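Local coordinates for alpha-galactosidase 1 (Saccharomyces cerevisiae, PDB 3LRK), which hydrolyses terminal, non-reducing alpha-D-galactose residues from alpha-D-galactosides such as galactose oligosaccharides and galactomannans, working as a secreted, glycosylated homotetramer of glycoside hydrolase family 27, at residues 61-66 against 307-313; 262-266 against 278-282; 274-278 against 458-462; 20-26 against 198-202; 354-358 against 375-379. The protein carries 1 engineered substitution. One frame throughout, in Å; residues are numbered along the deposited sequence.

In the fold
Contacts 1 and 2 are buried within the TIM-barrel domain and touch each other, the hydroxyl of Tyr-307 meeting the carbonyl of Val-266; both combine apolar packing with one hydrogen bond to or from a backbone atom. Contact 3 shares Ala-278 and helix 273-285 with contact 2 but binds that helix to the C-terminal beta domain, and being only partly buried it uses water bridges and a histidine-carboxylate pair. Contact 5, buried and largely apolar, packs a short helix end on strand 355-361, which neighbours strand 461-469 of contact 3 in the antiparallel sheet. Contact 4, about 33 Å from contact 3 between centres, is partly exposed and polar; like contact 5 it borders the second subunit.

Contact 1 of 5, residues 61-66 against 307-313; sequences LKDMGY and YSQASVI. With NAG (2-acetamido-2-deoxy-beta-D-glucopyranose), chain C.
Residues 61-66 form a compact turn in which Leu-61 O accepts from Met-64 N (3.1 Å) and Tyr-66 N (3.2 Å); Gly-65, at phi/psi 126/-9, takes a conformation that a CB would strain. Opposite, residues 307-313 leave one helix at Ser-308 and enter the next at Ala-310, with Gln-309 as N-cap. The CA atoms of Leu-61 and Ser-308 are 6.8 Å apart, those of Met-64 and Ala-310 7.4 Å. Met-64 (chi1 m, chi2 t, chi3 p) brings CE to 3.7 Å from both Ala-310 CB and Ile-313 CD1. Tyr-66 (chi1 m) donates from OH to Tyr-307 O at 2.7 Å, and its CE2 lies 3.9 Å from Ile-313 CD1. On the far side of the turn, NAG N2 donates to Asp-63 OD2 (2.8 Å). The arrangement joins the helix-to-strand turn of one TIM-barrel repeat to the junction of helices 301-307 and 310-316, with Phe-280 of helix 273-285, Ile-292 of strand 290-292 and Met-32 of strand 32-35 packed around it.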
# COMPACT_ATOMS: atom_id res chain seq x y z
N LEU A 61 -26.48 -9.26 -35.73
CA LEU A 61 -25.74 -8.71 -34.60
C LEU A 61 -24.84 -7.55 -35.02
O LEU A 61 -24.69 -6.58 -34.26
CB LEU A 61 -24.94 -9.81 -33.89
CG LEU A 61 -25.79 -10.80 -33.07
CD1 LEU A 61 -24.91 -11.87 -32.45
CD2 LEU A 61 -26.60 -10.07 -31.99
N LYS A 62 -24.28 -7.64 -36.22
CA LYS A 62 -23.51 -6.53 -36.80
C LYS A 62 -24.33 -5.24 -36.83
O LYS A 62 -23.87 -4.19 -36.37
CB LYS A 62 -23.03 -6.87 -38.22
CG LYS A 62 -22.24 -5.75 -38.91
CD LYS A 62 -22.00 -6.06 -40.40
CE LYS A 62 -23.22 -5.70 -41.26
NZ LYS A 62 -23.09 -6.20 -42.65
N ASP A 63 -25.56 -5.32 -37.33
CA ASP A 63 -26.40 -4.13 -37.45
C ASP A 63 -27.03 -3.67 -36.13
O ASP A 63 -27.72 -2.65 -36.08
CB ASP A 63 -27.44 -4.29 -38.56
CG ASP A 63 -26.82 -4.31 -39.94
OD1 ASP A 63 -26.18 -3.31 -40.31
OD2 ASP A 63 -26.97 -5.31 -40.66
N MET A 64 -26.77 -4.42 -35.05
CA MET A 64 -27.10 -3.96 -33.69
C MET A 64 -25.96 -3.13 -33.10
O MET A 64 -26.14 -2.45 -32.09
CB MET A 64 -27.44 -5.13 -32.76
CG MET A 64 -28.65 -5.95 -33.18
SD MET A 64 -29.43 -6.85 -31.82
CE MET A 64 -30.19 -5.49 -30.92
N GLY A 65 -24.80 -3.18 -33.75
CA GLY A 65 -23.67 -2.36 -33.35
C GLY A 65 -22.41 -3.16 -33.11
O GLY A 65 -21.35 -2.57 -32.95
N TYR A 66 -22.53 -4.49 -33.09
CA TYR A 66 -21.36 -5.38 -32.89
C TYR A 66 -20.49 -5.42 -34.15
O TYR A 66 -20.53 -6.38 -34.93
CB TYR A 66 -21.79 -6.80 -32.51
CG TYR A 66 -22.54 -6.95 -31.20
CD1 TYR A 66 -21.85 -7.05 -29.98
CD2 TYR A 66 -23.93 -7.02 -31.17
CE1 TYR A 66 -22.56 -7.22 -28.76
CE2 TYR A 66 -24.64 -7.18 -29.97
CZ TYR A 66 -23.95 -7.28 -28.77
OH TYR A 66 -24.66 -7.45 -27.60
N TYR A 307 -27.51 -11.33 -26.08
CA TYR A 307 -26.70 -10.43 -26.92
C TYR A 307 -27.55 -9.53 -27.82
O TYR A 307 -27.09 -8.48 -28.25
CB TYR A 307 -25.76 -11.23 -27.82
CG TYR A 307 -24.51 -11.74 -27.16
CD1 TYR A 307 -24.22 -13.11 -27.16
CD2 TYR A 307 -23.60 -10.87 -26.54
CE1 TYR A 307 -23.05 -13.60 -26.55
CE2 TYR A 307 -22.44 -11.35 -25.94
CZ TYR A 307 -22.17 -12.71 -25.95
OH TYR A 307 -21.03 -13.17 -25.35
N SER A 308 -28.77 -9.97 -28.12
CA SER A 308 -29.62 -9.27 -29.07
C SER A 308 -30.68 -8.38 -28.40
O SER A 308 -31.53 -7.83 -29.09
CB SER A 308 -30.27 -10.27 -30.04
OG SER A 308 -31.37 -10.91 -29.42
N GLN A 309 -30.61 -8.23 -27.08
CA GLN A 309 -31.57 -7.39 -26.37
C GLN A 309 -31.32 -5.89 -26.61
O GLN A 309 -30.51 -5.25 -25.92
CB GLN A 309 -31.63 -7.73 -24.87
CG GLN A 309 -32.79 -7.05 -24.09
CD GLN A 309 -34.17 -7.66 -24.37
OE1 GLN A 309 -34.31 -8.52 -25.25
NE2 GLN A 309 -35.18 -7.23 -23.63
N ALA A 310 -32.04 -5.35 -27.60
CA ALA A 310 -31.90 -3.96 -28.03
C ALA A 310 -32.06 -2.95 -26.89
O ALA A 310 -31.36 -1.95 -26.85
CB ALA A 310 -32.89 -3.66 -29.15
N SER A 311 -32.99 -3.24 -25.98
CA SER A 311 -33.30 -2.40 -24.83
C SER A 311 -32.09 -2.20 -23.91
O SER A 311 -31.86 -1.11 -23.37
CB SER A 311 -34.42 -3.07 -24.03
OG SER A 311 -35.20 -2.09 -23.38
N VAL A 312 -31.34 -3.27 -23.72
CA VAL A 312 -30.17 -3.23 -22.84
C VAL A 312 -28.97 -2.56 -23.54
O VAL A 312 -28.25 -1.78 -22.91
CB VAL A 312 -29.85 -4.65 -22.30
CG1 VAL A 312 -28.53 -4.66 -21.52
CG2 VAL A 312 -30.99 -5.15 -21.42
N ILE A 313 -28.78 -2.86 -24.82
CA ILE A 313 -27.75 -2.20 -25.65
C ILE A 313 -27.97 -0.68 -25.72
O ILE A 313 -27.01 0.11 -25.68
CB ILE A 313 -27.69 -2.80 -27.07
CG1 ILE A 313 -27.34 -4.30 -27.01
CG2 ILE A 313 -26.67 -2.04 -27.96
CD1 ILE A 313 -27.50 -5.04 -28.36
C1 NAG C . -29.98 -3.02 -41.48
C2 NAG C . -29.87 -4.27 -42.37
C3 NAG C . -28.78 -4.16 -43.45
C4 NAG C . -28.65 -2.79 -44.12
C5 NAG C . -29.14 -1.62 -43.25
C6 NAG C . -29.65 -0.49 -44.15
C7 NAG C . -30.55 -6.33 -41.27
C8 NAG C . -30.07 -7.66 -40.75
N2 NAG C . -29.60 -5.45 -41.57
O3 NAG C . -29.03 -5.14 -44.44
O4 NAG C . -27.28 -2.59 -44.41
O5 NAG C . -30.19 -1.94 -42.35
O6 NAG C . -29.56 0.73 -43.45
O7 NAG C . -31.75 -6.11 -41.41

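Contact 2 of 5, residues 262-266 against 278-282; sequences DNLEV and AHFSM
Residues 262-266 run as an irregular loop past one turn of helix 273-285, nearest at Leu-264 and Phe-280, whose CA atoms are 7.0 Å apart. At the start Asp-262 has a positive phi (82°), and its OD1 accepts from Asn-263 N at 2.7 Å; Asn-263 then points its CB away from the helix. Leu-264 (chi1 m, chi2 t) divides its methyls between two rings: CD2 sits over the face of His-279, 4.0 Å from the ring centroid and 22° off the normal, a CH-pi contact, while CD1 meets the edge of Phe-280 at CD1, 3.7 Å away. Glu-265 turns its carboxylate away, but its backbone N donates to His-279 NE2 at 3.0 Å with a nearly straight angle of 176°. His-279 reaches it with chi1 t, chi2 42°. Val-266 (chi1 t) closes the segment with CG2 4.1 Å from Phe-280 CB. Phe-280 also has chi1 t, and Trp-283 packs edge-to-face on His-279. The pairing is a beta-to-alpha loop folded back on its own following helix, part of a beta/alpha unit of the TIM barrel; Asp-262 and Asn-263 head toward the catalytic end, with Asn-263 about 5 Å from the substrate-binding Lys-147 between side chains.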
# COMPACT_ATOMS: atom_id res chain seq x y z
N ASP A 262 -13.79 -6.38 -19.55
CA ASP A 262 -13.36 -7.58 -20.31
C ASP A 262 -14.51 -8.15 -21.15
O ASP A 262 -15.65 -7.75 -20.98
CB ASP A 262 -12.71 -8.64 -19.40
CG ASP A 262 -11.79 -9.59 -20.14
OD1 ASP A 262 -11.57 -9.41 -21.35
OD2 ASP A 262 -11.27 -10.52 -19.50
N ASN A 263 -14.19 -9.05 -22.08
CA ASN A 263 -15.20 -9.61 -22.98
C ASN A 263 -16.31 -10.34 -22.22
O ASN A 263 -16.06 -10.95 -21.17
CB ASN A 263 -14.56 -10.57 -23.98
CG ASN A 263 -13.42 -9.95 -24.78
OD1 ASN A 263 -13.10 -8.75 -24.65
ND2 ASN A 263 -12.81 -10.76 -25.62
N LEU A 264 -17.52 -10.27 -22.76
CA LEU A 264 -18.69 -10.94 -22.21
C LEU A 264 -18.55 -12.46 -22.27
O LEU A 264 -18.10 -13.01 -23.28
CB LEU A 264 -19.96 -10.50 -22.97
CG LEU A 264 -20.33 -9.03 -22.75
CD1 LEU A 264 -21.18 -8.44 -23.90
CD2 LEU A 264 -21.00 -8.83 -21.38
N GLU A 265 -18.95 -13.12 -21.19
CA GLU A 265 -18.89 -14.56 -21.08
C GLU A 265 -20.26 -15.18 -21.40
O GLU A 265 -20.46 -16.38 -21.24
CB GLU A 265 -18.42 -14.97 -19.68
CG GLU A 265 -17.00 -14.50 -19.34
CD GLU A 265 -15.91 -15.42 -19.87
OE1 GLU A 265 -16.18 -16.32 -20.71
OE2 GLU A 265 -14.76 -15.25 -19.44
N VAL A 266 -21.19 -14.34 -21.85
CA VAL A 266 -22.49 -14.80 -22.33
C VAL A 266 -22.23 -15.81 -23.46
O VAL A 266 -21.49 -15.53 -24.40
CB VAL A 266 -23.38 -13.62 -22.82
CG1 VAL A 266 -24.72 -14.13 -23.36
CG2 VAL A 266 -23.61 -12.62 -21.69
N ALA A 278 -27.72 -10.91 -15.79
CA ALA A 278 -27.07 -10.03 -14.80
C ALA A 278 -25.76 -9.47 -15.36
O ALA A 278 -25.51 -8.27 -15.28
CB ALA A 278 -26.82 -10.79 -13.51
N HIS A 279 -24.96 -10.36 -15.93
CA HIS A 279 -23.64 -10.04 -16.49
C HIS A 279 -23.75 -9.06 -17.67
O HIS A 279 -23.09 -8.01 -17.68
CB HIS A 279 -22.94 -11.36 -16.85
CG HIS A 279 -21.66 -11.22 -17.61
ND1 HIS A 279 -20.71 -10.27 -17.33
CD2 HIS A 279 -21.15 -11.98 -18.62
CE1 HIS A 279 -19.68 -10.41 -18.16
NE2 HIS A 279 -19.92 -11.45 -18.94
N PHE A 280 -24.61 -9.37 -18.64
CA PHE A 280 -24.82 -8.50 -19.81
C PHE A 280 -25.40 -7.13 -19.41
O PHE A 280 -24.92 -6.10 -19.87
CB PHE A 280 -25.70 -9.20 -20.85
CG PHE A 280 -25.82 -8.46 -22.16
CD1 PHE A 280 -24.76 -8.44 -23.08
CD2 PHE A 280 -27.01 -7.80 -22.49
CE1 PHE A 280 -24.89 -7.77 -24.30
CE2 PHE A 280 -27.15 -7.13 -23.70
CZ PHE A 280 -26.10 -7.10 -24.61
N SER A 281 -26.40 -7.15 -18.52
CA SER A 281 -27.06 -5.93 -18.05
C SER A 281 -26.12 -5.01 -17.27
O SER A 281 -26.16 -3.79 -17.44
CB SER A 281 -28.27 -6.25 -17.17
OG SER A 281 -29.23 -7.02 -17.88
N MET A 282 -25.28 -5.60 -16.42
CA MET A 282 -24.36 -4.79 -15.61
C MET A 282 -23.21 -4.18 -16.43
O MET A 282 -22.87 -3.01 -16.25
CB MET A 282 -23.87 -5.54 -14.36
CG MET A 282 -24.98 -5.75 -13.28
SD MET A 282 -25.96 -4.28 -12.90
CE MET A 282 -24.66 -3.21 -12.29

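Contact 3 of 5, residues 274-278 against 458-462; sequences DEEKA and PAHGI
This contact belongs to the interface between the TIM barrel and the C-terminal antiparallel beta domain, where helix 273-285 meets the turn leading into strand 461-469. Residues 274-278 are helical; Pro-458 to Gly-461 form a type II beta turn, closed by a weak hydrogen bond from Gly-461 N to Pro-458 O (3.0 Å), after which Ile-462 is extended. CA atoms pair as Asp-274 with Gly-461 (4.6 Å), Glu-275 with His-460 (5.5 Å) and Ala-278 with Ile-462 (5.3 Å). A CB on Gly-461 would clash with Pro-458 O, and the close helix approach adds to the crowding. Glu-275 (chi1 m, chi2 t) accepts through OE2 from His-460 ND1 at 2.7 Å and 171°, with the carboxylate oxygen near the ring plane. Asp-274 (chi1 m) spans the turn through two waters: water 1 donates to Asp-274 OD2 and Ala-459 O, both at 2.7 Å, and water 2 donates to Asp-274 OD1 (2.8 Å) while accepting from Ile-462 N (3.0 Å). Glu-275 CA makes a CA-H...O contact with His-460 O at 3.5 Å. Deeper in, Ala-278 CA lies 3.7 Å from Ile-462 CG2. Phe-214 stacks on the His-460 ring. Glu-275 thus accepts directly from the His-460 ring, whereas Asp-274 reaches Ala-459 O and Ile-462 N through waters, water 1 supplying protons to two acceptors, while the apolar end seals against the sheet.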
# COMPACT_ATOMS: atom_id res chain seq x y z
N ASP A 274 -30.04 -16.57 -15.76
CA ASP A 274 -30.04 -15.42 -14.85
C ASP A 274 -28.66 -14.78 -14.73
O ASP A 274 -28.55 -13.55 -14.75
CB ASP A 274 -30.57 -15.81 -13.48
CG ASP A 274 -32.07 -16.03 -13.48
OD1 ASP A 274 -32.80 -15.11 -13.93
OD2 ASP A 274 -32.50 -17.11 -13.05
N GLU A 275 -27.63 -15.61 -14.60
CA GLU A 275 -26.25 -15.15 -14.50
C GLU A 275 -25.81 -14.38 -15.75
O GLU A 275 -25.16 -13.34 -15.63
CB GLU A 275 -25.29 -16.32 -14.22
CG GLU A 275 -25.35 -16.84 -12.79
CD GLU A 275 -24.48 -18.07 -12.53
OE1 GLU A 275 -24.17 -18.83 -13.47
OE2 GLU A 275 -24.12 -18.29 -11.36
N GLU A 276 -26.19 -14.88 -16.92
CA GLU A 276 -25.87 -14.21 -18.18
C GLU A 276 -26.62 -12.88 -18.34
O GLU A 276 -26.06 -11.92 -18.86
CB GLU A 276 -26.12 -15.14 -19.38
CG GLU A 276 -25.08 -16.26 -19.50
CD GLU A 276 -25.19 -17.08 -20.78
OE1 GLU A 276 -26.04 -16.77 -21.64
OE2 GLU A 276 -24.40 -18.03 -20.92
N LYS A 277 -27.87 -12.82 -17.87
CA LYS A 277 -28.66 -11.57 -17.92
C LYS A 277 -28.08 -10.50 -17.00
O LYS A 277 -27.99 -9.32 -17.38
CB LYS A 277 -30.13 -11.82 -17.53
CG LYS A 277 -30.95 -12.62 -18.54
CD LYS A 277 -32.44 -12.31 -18.41
CE LYS A 277 -33.03 -12.85 -17.12
NZ LYS A 277 -34.48 -12.57 -17.02
N ALA A 278 -27.72 -10.91 -15.79
CA ALA A 278 -27.07 -10.03 -14.80
C ALA A 278 -25.76 -9.47 -15.36
O ALA A 278 -25.51 -8.27 -15.28
CB ALA A 278 -26.82 -10.79 -13.51
N PRO A 458 -34.49 -13.52 -9.03
CA PRO A 458 -33.91 -14.86 -8.97
C PRO A 458 -32.48 -14.86 -8.44
O PRO A 458 -31.78 -13.84 -8.52
CB PRO A 458 -33.93 -15.33 -10.43
CG PRO A 458 -34.88 -14.44 -11.14
CD PRO A 458 -34.87 -13.14 -10.41
N ALA A 459 -32.06 -15.99 -7.89
CA ALA A 459 -30.67 -16.19 -7.46
C ALA A 459 -29.69 -15.86 -8.58
O ALA A 459 -29.89 -16.30 -9.73
CB ALA A 459 -30.47 -17.62 -7.00
N HIS A 460 -28.65 -15.09 -8.26
CA HIS A 460 -27.65 -14.65 -9.24
C HIS A 460 -28.29 -13.94 -10.44
O HIS A 460 -27.79 -14.01 -11.56
CB HIS A 460 -26.79 -15.83 -9.73
CG HIS A 460 -25.83 -16.36 -8.70
ND1 HIS A 460 -24.79 -17.20 -9.02
CD2 HIS A 460 -25.74 -16.15 -7.36
CE1 HIS A 460 -24.11 -17.50 -7.93
NE2 HIS A 460 -24.67 -16.87 -6.91
N GLY A 461 -29.39 -13.24 -10.19
CA GLY A 461 -30.14 -12.58 -11.25
C GLY A 461 -30.37 -11.10 -11.01
O GLY A 461 -29.82 -10.51 -10.07
N ILE A 462 -31.22 -10.51 -11.84
CA ILE A 462 -31.36 -9.07 -11.89
C ILE A 462 -32.79 -8.62 -12.23
O ILE A 462 -33.48 -9.25 -13.03
CB ILE A 462 -30.30 -8.44 -12.88
CG1 ILE A 462 -30.14 -6.93 -12.67
CG2 ILE A 462 -30.58 -8.81 -14.36
CD1 ILE A 462 -29.02 -6.28 -13.51
O HOH W 1 -31.42 -18.18 -10.82
O HOH W 2 -32.68 -12.28 -13.74

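Contact 4 of 5, residues 20-26 against 198-202; sequences SPSYNGL and SGIAN
Two irregular segments meet here, with CA atoms nearest at Tyr-23 and Gly-199 (5.5 Å) and at Leu-26 and Asn-202 (6.8 Å). Residues 22-26 fold into a tight bend in which Gly-25 takes phi/psi 86/-7. Asn-24 (chi1 p) accepts through OD1 from Leu-26 N at 3.0 Å, an Asx turn, and Ser-22 OG donates to Leu-26 O at 2.6 Å. Asn-24 and Asn-202 (chi1 m) pair their amides reciprocally: Asn-202 ND2 donates to Asn-24 OD1 at 2.8 Å and 164°, and Asn-24 ND2 donates to Asn-202 OD1 at 2.8 Å and 147°. Each Asn-24 amide atom is therefore satisfied, OD1 twice over, while Asn-202 OD1 also accepts from Tyr-183 N and its ND2 also donates to Gly-256 O. Water 3 links the backbones, accepting from Tyr-23 N (3.1 Å) and donating to Ser-198 O (2.6 Å). Tyr-23, with chi1 of 93° between wells, lays a ring face over the Ile-200 to Ala-201 peptide; its CZ is 3.2 Å from Ile-200 O, and its CE2 3.4 Å from Ala-201 CA. Ile-200 O accepts from Ser-171 OG. The contact fastens the N-terminal lead-in to strand 32-35 against the loop before strand 203-205, beside helix 160-177 and strand 182-185, with Tyr-152 of the second subunit packing on Ser-20 and Ser-198.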
# COMPACT_ATOMS: atom_id res chain seq x y z
N SER A 20 -14.22 15.46 -20.57
CA SER A 20 -13.17 15.94 -21.44
C SER A 20 -13.59 15.45 -22.83
O SER A 20 -14.32 14.46 -22.91
CB SER A 20 -11.81 15.36 -21.03
OG SER A 20 -11.71 13.96 -21.30
N PRO A 21 -13.15 16.13 -23.90
CA PRO A 21 -13.45 15.59 -25.23
C PRO A 21 -12.73 14.27 -25.46
O PRO A 21 -11.70 14.00 -24.83
CB PRO A 21 -12.91 16.65 -26.19
CG PRO A 21 -11.90 17.43 -25.40
CD PRO A 21 -12.38 17.39 -23.97
N SER A 22 -13.27 13.44 -26.36
CA SER A 22 -12.57 12.25 -26.81
C SER A 22 -11.20 12.67 -27.35
O SER A 22 -11.10 13.60 -28.13
CB SER A 22 -13.37 11.55 -27.91
OG SER A 22 -12.59 10.54 -28.52
N TYR A 23 -10.13 11.99 -26.92
CA TYR A 23 -8.78 12.39 -27.36
C TYR A 23 -8.55 12.30 -28.89
O TYR A 23 -7.75 13.04 -29.45
CB TYR A 23 -7.70 11.61 -26.57
CG TYR A 23 -7.22 10.34 -27.25
CD1 TYR A 23 -5.97 10.29 -27.87
CD2 TYR A 23 -8.01 9.18 -27.26
CE1 TYR A 23 -5.51 9.12 -28.51
CE2 TYR A 23 -7.56 8.00 -27.90
CZ TYR A 23 -6.31 7.99 -28.51
OH TYR A 23 -5.87 6.85 -29.14
N ASN A 24 -9.26 11.39 -29.56
CA ASN A 24 -9.08 11.16 -31.00
C ASN A 24 -10.38 11.20 -31.80
O ASN A 24 -10.38 10.88 -33.00
CB ASN A 24 -8.38 9.81 -31.26
CG ASN A 24 -9.20 8.62 -30.79
OD1 ASN A 24 -10.25 8.79 -30.17
ND2 ASN A 24 -8.72 7.41 -31.10
N GLY A 25 -11.48 11.55 -31.13
CA GLY A 25 -12.80 11.62 -31.77
C GLY A 25 -13.57 10.31 -31.81
O GLY A 25 -14.73 10.30 -32.19
N LEU A 26 -12.93 9.21 -31.41
CA LEU A 26 -13.59 7.90 -31.37
C LEU A 26 -14.09 7.54 -29.96
O LEU A 26 -13.86 8.28 -29.01
CB LEU A 26 -12.67 6.80 -31.92
CG LEU A 26 -12.24 6.94 -33.39
CD1 LEU A 26 -11.09 5.97 -33.73
CD2 LEU A 26 -13.44 6.72 -34.34
N SER A 198 -7.80 8.39 -20.30
CA SER A 198 -8.66 9.17 -21.21
C SER A 198 -7.93 10.05 -22.23
O SER A 198 -8.38 10.18 -23.38
CB SER A 198 -9.69 9.99 -20.42
OG SER A 198 -9.08 11.07 -19.74
N GLY A 199 -6.81 10.62 -21.82
CA GLY A 199 -6.04 11.52 -22.68
C GLY A 199 -5.24 10.86 -23.78
O GLY A 199 -4.73 11.55 -24.67
N ILE A 200 -5.13 9.53 -23.73
CA ILE A 200 -4.32 8.79 -24.69
C ILE A 200 -5.01 7.54 -25.29
O ILE A 200 -4.43 6.90 -26.17
CB ILE A 200 -2.97 8.32 -24.05
CG1 ILE A 200 -3.23 7.38 -22.86
CG2 ILE A 200 -2.10 9.53 -23.64
CD1 ILE A 200 -1.94 6.60 -22.38
N ALA A 201 -6.20 7.20 -24.81
CA ALA A 201 -6.89 5.96 -25.23
C ALA A 201 -8.42 6.08 -25.19
O ALA A 201 -8.95 6.97 -24.53
CB ALA A 201 -6.44 4.78 -24.36
N ASN A 202 -9.10 5.15 -25.87
CA ASN A 202 -10.56 5.12 -25.93
C ASN A 202 -11.22 4.20 -24.91
O ASN A 202 -12.40 4.38 -24.57
CB ASN A 202 -11.00 4.73 -27.35
CG ASN A 202 -10.64 5.79 -28.37
OD1 ASN A 202 -9.94 5.53 -29.36
ND2 ASN A 202 -11.11 7.02 -28.14
O HOH W 3 -10.58 9.88 -24.75

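Contact 5 of 5, residues 354-358 against 375-379; sequences DQVVA and EIFFD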
# COMPACT_ATOMS: atom_id res chain seq x y z
N ASP A 354 -34.55 9.89 -18.58
CA ASP A 354 -34.92 8.66 -17.91
C ASP A 354 -33.83 8.22 -16.92
O ASP A 354 -32.77 8.84 -16.85
CB ASP A 354 -35.19 7.54 -18.94
CG ASP A 354 -36.37 7.85 -19.88
OD1 ASP A 354 -37.14 8.81 -19.63
OD2 ASP A 354 -36.52 7.12 -20.88
N GLN A 355 -34.12 7.19 -16.13
CA GLN A 355 -33.17 6.62 -15.16
C GLN A 355 -33.09 5.12 -15.37
O GLN A 355 -34.12 4.48 -15.58
CB GLN A 355 -33.63 6.94 -13.73
CG GLN A 355 -32.54 6.78 -12.63
CD GLN A 355 -31.52 7.92 -12.59
OE1 GLN A 355 -30.52 7.85 -11.86
NE2 GLN A 355 -31.75 8.96 -13.38
N VAL A 356 -31.89 4.54 -15.31
CA VAL A 356 -31.73 3.08 -15.31
C VAL A 356 -31.54 2.63 -13.89
O VAL A 356 -30.72 3.19 -13.16
CB VAL A 356 -30.47 2.54 -16.06
CG1 VAL A 356 -30.76 1.17 -16.70
CG2 VAL A 356 -29.95 3.49 -17.06
N VAL A 357 -32.28 1.59 -13.51
CA VAL A 357 -32.20 1.03 -12.16
C VAL A 357 -31.90 -0.46 -12.26
O VAL A 357 -32.49 -1.16 -13.09
CB VAL A 357 -33.50 1.30 -11.36
CG1 VAL A 357 -33.38 0.81 -9.93
CG2 VAL A 357 -33.82 2.79 -11.36
N ALA A 358 -30.97 -0.93 -11.44
CA ALA A 358 -30.67 -2.36 -11.37
C ALA A 358 -30.84 -2.85 -9.94
O ALA A 358 -30.25 -2.29 -9.01
CB ALA A 358 -29.25 -2.65 -11.87
N GLU A 375 -33.91 6.55 -2.99
CA GLU A 375 -32.71 5.74 -3.26
C GLU A 375 -32.32 5.77 -4.73
O GLU A 375 -31.13 5.91 -5.06
CB GLU A 375 -32.91 4.29 -2.84
CG GLU A 375 -33.00 4.05 -1.35
CD GLU A 375 -32.81 2.59 -1.00
OE1 GLU A 375 -33.18 1.71 -1.81
OE2 GLU A 375 -32.27 2.31 0.10
N ILE A 376 -33.30 5.61 -5.62
CA ILE A 376 -33.08 5.67 -7.07
C ILE A 376 -32.47 7.01 -7.48
O ILE A 376 -31.45 7.04 -8.18
CB ILE A 376 -34.40 5.43 -7.86
CG1 ILE A 376 -34.84 3.97 -7.71
CG2 ILE A 376 -34.22 5.81 -9.32
CD1 ILE A 376 -36.31 3.72 -8.08
N PHE A 377 -33.07 8.10 -7.02
CA PHE A 377 -32.58 9.43 -7.33
C PHE A 377 -31.72 9.94 -6.18
O PHE A 377 -32.04 10.93 -5.49
CB PHE A 377 -33.73 10.35 -7.72
CG PHE A 377 -34.45 9.90 -8.96
CD1 PHE A 377 -35.66 9.21 -8.88
CD2 PHE A 377 -33.91 10.14 -10.22
CE1 PHE A 377 -36.32 8.78 -10.03
CE2 PHE A 377 -34.56 9.72 -11.38
CZ PHE A 377 -35.77 9.04 -11.28
N PHE A 378 -30.60 9.23 -6.02
CA PHE A 378 -29.68 9.31 -4.89
C PHE A 378 -29.04 10.68 -4.64
O PHE A 378 -28.67 10.98 -3.51
CB PHE A 378 -28.59 8.23 -5.04
CG PHE A 378 -27.90 8.24 -6.39
CD1 PHE A 378 -26.80 9.06 -6.62
CD2 PHE A 378 -28.35 7.43 -7.43
CE1 PHE A 378 -26.17 9.09 -7.87
CE2 PHE A 378 -27.73 7.45 -8.68
CZ PHE A 378 -26.64 8.27 -8.90
N ASP A 379 -28.88 11.50 -5.69
CA ASP A 379 -28.34 12.86 -5.51
C ASP A 379 -29.41 13.96 -5.58
O ASP A 379 -29.07 15.14 -5.73
CB ASP A 379 -27.20 13.15 -6.50
CG ASP A 379 -25.94 12.32 -6.23
OD1 ASP A 379 -25.80 11.74 -5.13
OD2 ASP A 379 -25.09 12.25 -7.14
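Ile-376 lies across the side chains of Gln-355 and Val-357, its CG2 3.8 Å from Gln-355 CG and 3.7 Å from Val-357 CG2. This is helix-on-strand packing in the C-terminal antiparallel beta domain of the enzyme: the short helix 373-376 and the turn after it cover one face of strand 355-361. Gln-355 and Val-357, two residues apart on the extended strand, both point their CB atoms toward the helix end, whereas the CB of Val-356 between them points away, where its side chain meets Phe-464 of strand 461-469. The nearest CA atoms, of Val-357 and Ile-376, are 6.9 Å apart. The helix ends as Phe-377 leaves helical angles at phi/psi -98/66, the centre of an inverse gamma turn with a weak hydrogen bond from Phe-378 N to Ile-376 O (3.2 Å). That turn carries both phenylalanines toward the end of Gln-355. No hydrogen bond crosses between the segments; Ser-347 of the adjacent strand 342-349 instead joins them, its OG hydrogen-bonded to both Gln-355 OE1 and Ile-376 O. Phe-377 also meets the ring of Trp-391. Beyond the turn, Asp-379 forms a salt bridge with Arg-220 of the second subunit, so the segment passes from the domain interior to the tetramer interface. The amide of Gln-355 ends between the two phenylalanines, with NE2 3.5 Å from Phe-377 CE2 and OE1 4.2 Å from Phe-378 CE2.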